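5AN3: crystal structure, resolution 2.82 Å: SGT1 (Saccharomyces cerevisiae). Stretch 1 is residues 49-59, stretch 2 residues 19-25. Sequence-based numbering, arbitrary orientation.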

# COMPACT_ATOMS: atom_id res chain seq x y z
N GLU B 49 10.40 6.52 8.78
CA GLU B 49 9.24 6.61 7.89
C GLU B 49 9.37 5.58 6.75
O GLU B 49 8.39 4.90 6.49
CB GLU B 49 9.05 8.03 7.36
CG GLU B 49 8.58 8.99 8.44
CD GLU B 49 8.61 10.48 8.13
OE1 GLU B 49 8.76 10.85 6.95
OE2 GLU B 49 8.47 11.27 9.09
N LYS B 50 10.57 5.42 6.14
CA LYS B 50 10.82 4.42 5.08
C LYS B 50 10.62 2.99 5.61
O LYS B 50 10.02 2.17 4.90
CB LYS B 50 12.25 4.56 4.51
CG LYS B 50 12.30 5.01 3.05
CD LYS B 50 13.37 4.21 2.29
CE LYS B 50 13.11 4.17 0.80
N LEU B 51 11.12 2.70 6.84
CA LEU B 51 11.04 1.38 7.48
C LEU B 51 9.59 1.03 7.78
O LEU B 51 9.18 -0.10 7.54
CB LEU B 51 11.89 1.32 8.77
CG LEU B 51 13.41 1.49 8.61
CD1 LEU B 51 14.06 1.82 9.92
CD2 LEU B 51 14.04 0.25 8.04
N TYR B 52 8.80 2.02 8.26
CA TYR B 52 7.39 1.86 8.58
C TYR B 52 6.65 1.28 7.39
O TYR B 52 5.91 0.30 7.53
CB TYR B 52 6.77 3.21 8.99
CG TYR B 52 5.30 3.14 9.32
CD1 TYR B 52 4.85 2.77 10.59
CD2 TYR B 52 4.34 3.46 8.35
CE1 TYR B 52 3.50 2.71 10.89
CE2 TYR B 52 2.98 3.40 8.64
CZ TYR B 52 2.56 3.01 9.91
OH TYR B 52 1.22 2.94 10.23
N PHE B 53 6.90 1.85 6.22
CA PHE B 53 6.28 1.48 4.96
C PHE B 53 7.05 0.40 4.16
O PHE B 53 6.69 0.13 3.03
CB PHE B 53 6.14 2.75 4.10
CG PHE B 53 5.14 3.76 4.62
CD1 PHE B 53 3.79 3.47 4.68
CD2 PHE B 53 5.56 5.03 5.02
CE1 PHE B 53 2.87 4.42 5.17
CE2 PHE B 53 4.64 5.99 5.49
CZ PHE B 53 3.30 5.67 5.56
N GLY B 54 8.08 -0.20 4.73
CA GLY B 54 8.84 -1.23 4.01
C GLY B 54 9.17 -2.49 4.77
O GLY B 54 9.73 -3.43 4.19
N PHE B 55 8.88 -2.52 6.07
CA PHE B 55 9.17 -3.70 6.91
C PHE B 55 8.01 -3.99 7.85
O PHE B 55 7.45 -3.07 8.46
CB PHE B 55 10.44 -3.46 7.72
CG PHE B 55 11.72 -3.42 6.91
CD1 PHE B 55 12.15 -2.23 6.32
CD2 PHE B 55 12.51 -4.54 6.79
CE1 PHE B 55 13.34 -2.19 5.58
CE2 PHE B 55 13.70 -4.49 6.07
CZ PHE B 55 14.11 -3.32 5.47
N SER B 56 7.64 -5.27 7.96
CA SER B 56 6.52 -5.69 8.81
C SER B 56 6.78 -5.33 10.27
O SER B 56 5.89 -4.75 10.91
CB SER B 56 6.25 -7.18 8.66
OG SER B 56 5.38 -7.67 9.67
N ASP B 57 8.01 -5.64 10.77
CA ASP B 57 8.46 -5.43 12.15
C ASP B 57 8.61 -3.97 12.50
O ASP B 57 8.79 -3.67 13.68
CB ASP B 57 9.80 -6.13 12.42
CG ASP B 57 9.80 -7.59 12.08
OD1 ASP B 57 9.63 -7.91 10.88
OD2 ASP B 57 9.93 -8.42 13.02
N TRP B 58 8.56 -3.07 11.51
CA TRP B 58 8.65 -1.63 11.69
C TRP B 58 7.32 -0.95 11.45
O TRP B 58 7.16 0.24 11.76
CB TRP B 58 9.70 -1.06 10.74
CG TRP B 58 11.10 -1.36 11.17
CD1 TRP B 58 11.89 -2.38 10.74
CD2 TRP B 58 11.88 -0.63 12.14
NE1 TRP B 58 13.12 -2.34 11.37
CE2 TRP B 58 13.14 -1.27 12.23
CE3 TRP B 58 11.63 0.50 12.93
CZ2 TRP B 58 14.14 -0.82 13.08
CZ3 TRP B 58 12.63 0.94 13.78
CH2 TRP B 58 13.87 0.28 13.86
N HIS B 59 6.34 -1.68 10.91
CA HIS B 59 5.03 -1.13 10.62
C HIS B 59 4.19 -1.10 11.89
O HIS B 59 3.38 -1.98 12.15
CB HIS B 59 4.36 -1.90 9.49
CG HIS B 59 3.14 -1.21 8.98
ND1 HIS B 59 3.22 -0.13 8.14
CD2 HIS B 59 1.84 -1.48 9.22
CE1 HIS B 59 1.98 0.23 7.90
NE2 HIS B 59 1.11 -0.56 8.53
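Stretch 2, residues 19-25: EPLKALH

Short helical segments often pack through a few apolar side chains, with residues beyond a helix end extending the contact, and the contact between residues 49-59 and 19-25 of SGT1 is a compact example. Stretch 2 enters through Glu19, at the N-cap position, and is helical from Pro20 onward; the bond from Ala23 N to Glu19 O (3.1 Å) and that from Leu24 N to Pro20 O (2.8 Å) mark its first turn. Stretch 1 begins as the last turn of another helix, which Phe53 is the first to leave. The two short helical segments run in broadly opposite directions, and the nearest CA atoms across the stretches are Leu51 CA and Pro20 CA, 6.6 Å apart.

Along stretch 1, Lys50 makes the first contact through the aliphatic part of its side chain, with CD 3.9 Å from Pro20 CG; its terminal nitrogen is not modelled. Leu51 follows as the hub. Its CA-to-CB bond points sideways, yet the end of the side chain comes nearer and touches three residues: CD2 lies 3.9 Å from Pro20 CG and 3.7 Å from Leu21 CD1, while CD1 approaches Leu24 CD2 at 3.7 Å. Pro20 and Leu24, one helical turn apart, both direct their CA-to-CB bonds toward stretch 1.

Past the helix, Gly54 N and Phe55 N both bond to Leu51 O, at 3.0 and 2.8 Å, tying the departing chain to the helix end. Phe55 then meets the proline with its ring edge, CE1 lying 4.4 Å from Pro20 CG. A further turn, with Trp58 N bonded to Phe55 O at 3.2 Å, brings in the indole of Trp58, which spans two leucines: NE1 is 3.6 Å from Leu21 CD1, and CH2 is 3.6 Å from Leu24 CD2. No hydrogen bond crosses between the modelled atoms, so the 329 Å² of buried surface rests on apolar packing.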

# COMPACT_ATOMS: atom_id res chain seq x y z
N GLU B 19 19.02 1.81 1.51
CA GLU B 19 19.15 0.90 2.66
C GLU B 19 18.83 1.66 3.98
O GLU B 19 19.74 2.06 4.71
CB GLU B 19 20.58 0.29 2.71
CG GLU B 19 20.93 -0.66 1.57
N PRO B 20 17.52 1.88 4.29
CA PRO B 20 17.16 2.64 5.50
C PRO B 20 17.60 2.00 6.83
O PRO B 20 17.79 2.73 7.79
CB PRO B 20 15.63 2.74 5.42
CG PRO B 20 15.21 1.62 4.54
CD PRO B 20 16.31 1.48 3.54
N LEU B 21 17.75 0.66 6.90
CA LEU B 21 18.19 0.02 8.14
C LEU B 21 19.67 0.33 8.43
O LEU B 21 20.02 0.50 9.60
CB LEU B 21 17.93 -1.49 8.14
CG LEU B 21 17.67 -2.10 9.52
CD1 LEU B 21 16.40 -1.59 10.18
CD2 LEU B 21 17.64 -3.60 9.44
N LYS B 22 20.52 0.40 7.38
CA LYS B 22 21.94 0.73 7.51
C LYS B 22 22.07 2.19 7.90
O LYS B 22 22.78 2.52 8.85
CB LYS B 22 22.70 0.43 6.21
N ALA B 23 21.33 3.07 7.18
CA ALA B 23 21.28 4.50 7.41
C ALA B 23 20.78 4.84 8.82
O ALA B 23 21.37 5.71 9.48
CB ALA B 23 20.40 5.16 6.37
N LEU B 24 19.70 4.19 9.28
CA LEU B 24 19.11 4.42 10.60
C LEU B 24 20.15 4.30 11.71
O LEU B 24 20.17 5.16 12.59
CB LEU B 24 17.95 3.42 10.85
CG LEU B 24 17.38 3.34 12.25
CD1 LEU B 24 16.42 4.46 12.50
CD2 LEU B 24 16.71 2.03 12.47
N HIS B 25 21.00 3.25 11.68
CA HIS B 25 21.98 3.01 12.73
C HIS B 25 23.21 3.91 12.57
O HIS B 25 23.83 4.26 13.58
CB HIS B 25 22.31 1.53 12.84
CG HIS B 25 21.09 0.72 13.17
ND1 HIS B 25 20.48 -0.11 12.23
CD2 HIS B 25 20.32 0.73 14.30
CE1 HIS B 25 19.41 -0.61 12.82
NE2 HIS B 25 19.27 -0.14 14.07